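Local coordinates for protein transcriptional activator HlyU (Vibrio cholerae, PDB 4K2E) that binds DNA as a transcriptional regulator that up-regulates the haemolysin gene hlyA and may promote expression of other virulence determinants, at residues Val51-Leu54 with Ser55-Glu59. Numbering follows the deposited sequence.
Sequences VGEL and SSRLE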
ATOM      1  N   VAL A  51     -10.810   4.151  21.210  1.00 50.48           N
ATOM      2  CA  VAL A  51     -11.450   3.040  20.515  1.00 50.55           C
ATOM      3  C   VAL A  51     -12.951   3.324  20.329  1.00 49.53           C
ATOM      4  O   VAL A  51     -13.546   2.967  19.293  1.00 43.31           O
ATOM      5  CB  VAL A  51     -11.247   1.721  21.281  1.00 53.02           C
ATOM      6  CG1 VAL A  51     -12.119   0.627  20.721  1.00 57.76           C
ATOM      7  CG2 VAL A  51      -9.805   1.312  21.241  1.00 55.83           C
ATOM      8  N   GLY A  52     -13.548   3.975  21.326  1.00 46.74           N
ATOM      9  CA  GLY A  52     -14.950   4.376  21.276  1.00 51.79           C
ATOM     10  C   GLY A  52     -15.192   5.339  20.121  1.00 56.88           C
ATOM     11  O   GLY A  52     -16.214   5.275  19.429  1.00 49.19           O
ATOM     12  N   GLU A  53     -14.230   6.228  19.883  1.00 48.15           N
ATOM     13  CA  GLU A  53     -14.424   7.220  18.839  1.00 53.16           C
ATOM     14  C   GLU A  53     -14.274   6.563  17.477  1.00 46.14           C
ATOM     15  O   GLU A  53     -15.023   6.857  16.552  1.00 53.52           O
ATOM     16  CB  GLU A  53     -13.420   8.351  18.933  1.00 57.06           C
ATOM     17  CG  GLU A  53     -13.640   9.372  17.819  1.00 65.54           C
ATOM     18  CD  GLU A  53     -13.336  10.782  18.251  1.00 76.90           C
ATOM     19  OE1 GLU A  53     -13.201  11.002  19.474  1.00 82.08           O
ATOM     20  OE2 GLU A  53     -13.232  11.663  17.367  1.00 81.18           O
ATOM     21  N   LEU A  54     -13.272   5.704  17.374  1.00 42.75           N
ATOM     22  CA  LEU A  54     -13.074   4.903  16.174  1.00 42.43           C
ATOM     23  C   LEU A  54     -14.330   4.079  15.837  1.00 46.37           C
ATOM     24  O   LEU A  54     -14.792   4.083  14.696  1.00 47.53           O
ATOM     25  CB  LEU A  54     -11.836   4.004  16.343  1.00 41.82           C
ATOM     26  CG  LEU A  54     -10.487   4.738  16.334  1.00 36.22           C
ATOM     27  CD1 LEU A  54      -9.331   3.778  16.720  1.00 38.17           C
ATOM     28  CD2 LEU A  54     -10.229   5.324  14.938  1.00 36.69           C
ATOM     29  N   SER A  55     -14.887   3.379  16.821  1.00 48.04           N
ATOM     30  CA  SER A  55     -16.100   2.595  16.594  1.00 47.89           C
ATOM     31  C   SER A  55     -17.227   3.489  16.133  1.00 51.47           C
ATOM     32  O   SER A  55     -17.966   3.133  15.206  1.00 51.73           O
ATOM     33  CB  SER A  55     -16.530   1.822  17.849  1.00 48.45           C
ATOM     34  OG  SER A  55     -17.843   1.283  17.680  1.00 46.16           O
ATOM     35  N   SER A  56     -17.370   4.648  16.779  1.00 47.92           N
ATOM     36  CA  SER A  56     -18.402   5.601  16.362  1.00 54.52           C
ATOM     37  C   SER A  56     -18.230   6.119  14.912  1.00 51.24           C
ATOM     38  O   SER A  56     -19.206   6.220  14.136  1.00 55.57           O
ATOM     39  CB  SER A  56     -18.447   6.784  17.330  1.00 61.74           C
ATOM     40  OG  SER A  56     -19.190   7.856  16.790  1.00 71.62           O
ATOM     41  N   ARG A  57     -17.011   6.510  14.567  1.00 49.18           N
ATOM     42  CA  ARG A  57     -16.772   7.159  13.278  1.00 60.40           C
ATOM     43  C   ARG A  57     -16.795   6.138  12.145  1.00 56.08           C
ATOM     44  O   ARG A  57     -17.238   6.441  11.038  1.00 66.10           O
ATOM     45  CB  ARG A  57     -15.449   7.937  13.275  1.00 62.19           C
ATOM     46  CG  ARG A  57     -15.385   9.117  14.217  1.00 72.35           C
ATOM     47  CD  ARG A  57     -14.577  10.276  13.638  1.00 80.87           C
ATOM     48  NE  ARG A  57     -14.611  11.464  14.494  1.00 90.50           N
ATOM     49  CZ  ARG A  57     -15.498  12.455  14.379  1.00 92.74           C
ATOM     50  NH1 ARG A  57     -15.456  13.493  15.207  1.00 93.90           N
ATOM     51  NH2 ARG A  57     -16.429  12.410  13.434  1.00 92.74           N
ATOM     52  N   LEU A  58     -16.314   4.934  12.426  1.00 51.76           N
ATOM     53  CA  LEU A  58     -16.267   3.866  11.425  1.00 47.54           C
ATOM     54  C   LEU A  58     -17.612   3.146  11.349  1.00 56.98           C
ATOM     55  O   LEU A  58     -17.907   2.451  10.370  1.00 50.51           O
ATOM     56  CB  LEU A  58     -15.181   2.852  11.762  1.00 45.08           C
ATOM     57  CG  LEU A  58     -13.745   3.108  11.265  1.00 51.00           C
ATOM     58  CD1 LEU A  58     -13.574   4.530  10.775  1.00 54.12           C
ATOM     59  CD2 LEU A  58     -12.770   2.817  12.376  1.00 52.84           C
ATOM     60  N   GLU A  59     -18.424   3.337  12.390  1.00 45.75           N
ATOM     61  CA  GLU A  59     -19.662   2.577  12.578  1.00 49.86           C
ATOM     62  C   GLU A  59     -19.444   1.062  12.560  1.00 45.56           C
ATOM     63  O   GLU A  59     -20.251   0.313  12.014  1.00 62.57           O
ATOM     64  CB  GLU A  59     -20.752   3.011  11.604  1.00 50.99           C
ATOM     65  CG  GLU A  59     -21.170   4.424  11.891  1.00 54.39           C
ATOM     66  CD  GLU A  59     -22.406   4.853  11.164  1.00 69.21           C
ATOM     67  OE1 GLU A  59     -22.817   4.161  10.212  1.00 58.57           O
ATOM     68  OE2 GLU A  59     -22.957   5.898  11.561  1.00 62.26           O
TER
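Four successive i to i+4 backbone hydrogen bonds, running from Ser55 N to Val51 O, Ser56 N to Gly52 O, Arg57 N to Glu53 O and Leu58 N to Leu54 O, join Val51-Leu54 to Ser55-Glu59 as one short alpha-helix, all of them fairly straight at the hydrogen. One turn apart, Glu53 and Arg57 extend side by side in the same direction and form a salt bridge. Its hydrogen bond runs from Arg57 NE to Glu53 OE2 at 3.2 Å; the carboxylate oxygen is approached from its anti side, and the two planar groups are turned 56° against each other, so this is a single-bond pairing through NE rather than a flat two-bond clasp. Glu53 has CG anti to its own N (chi1 180°), both chains are bent at chi2, and their charged ends meet. The aliphatic stems run alongside, with Glu53 CG 4.0 Å from Arg57 CG. Around the helix from this pair, Leu54 and Leu58 are both buried. Leu54 CB lies 4.2 Å from Leu58 CD2, and the same CD2 methyl lies 3.3 Å from Leu54 O, so the Leu58 side chain rests against both the side chain and the carbonyl of Leu54. Leu54 also touches Leu65 of helix 62-74, whereas Leu58 reaches Gln39 and Ile40 of helix 35-40. Ser55 OG hydrogen-bonds to Leu60 O, past Glu59, the first residue to leave helical phi/psi, with positive phi. The arrangement is that of a short amphipathic helix, its leucines facing the core and its ion pair on the outer side, consistent with the first helix of the helix-turn-helix predicted for this ArsR-type winged-helix protein, with helix 62-74 as the second.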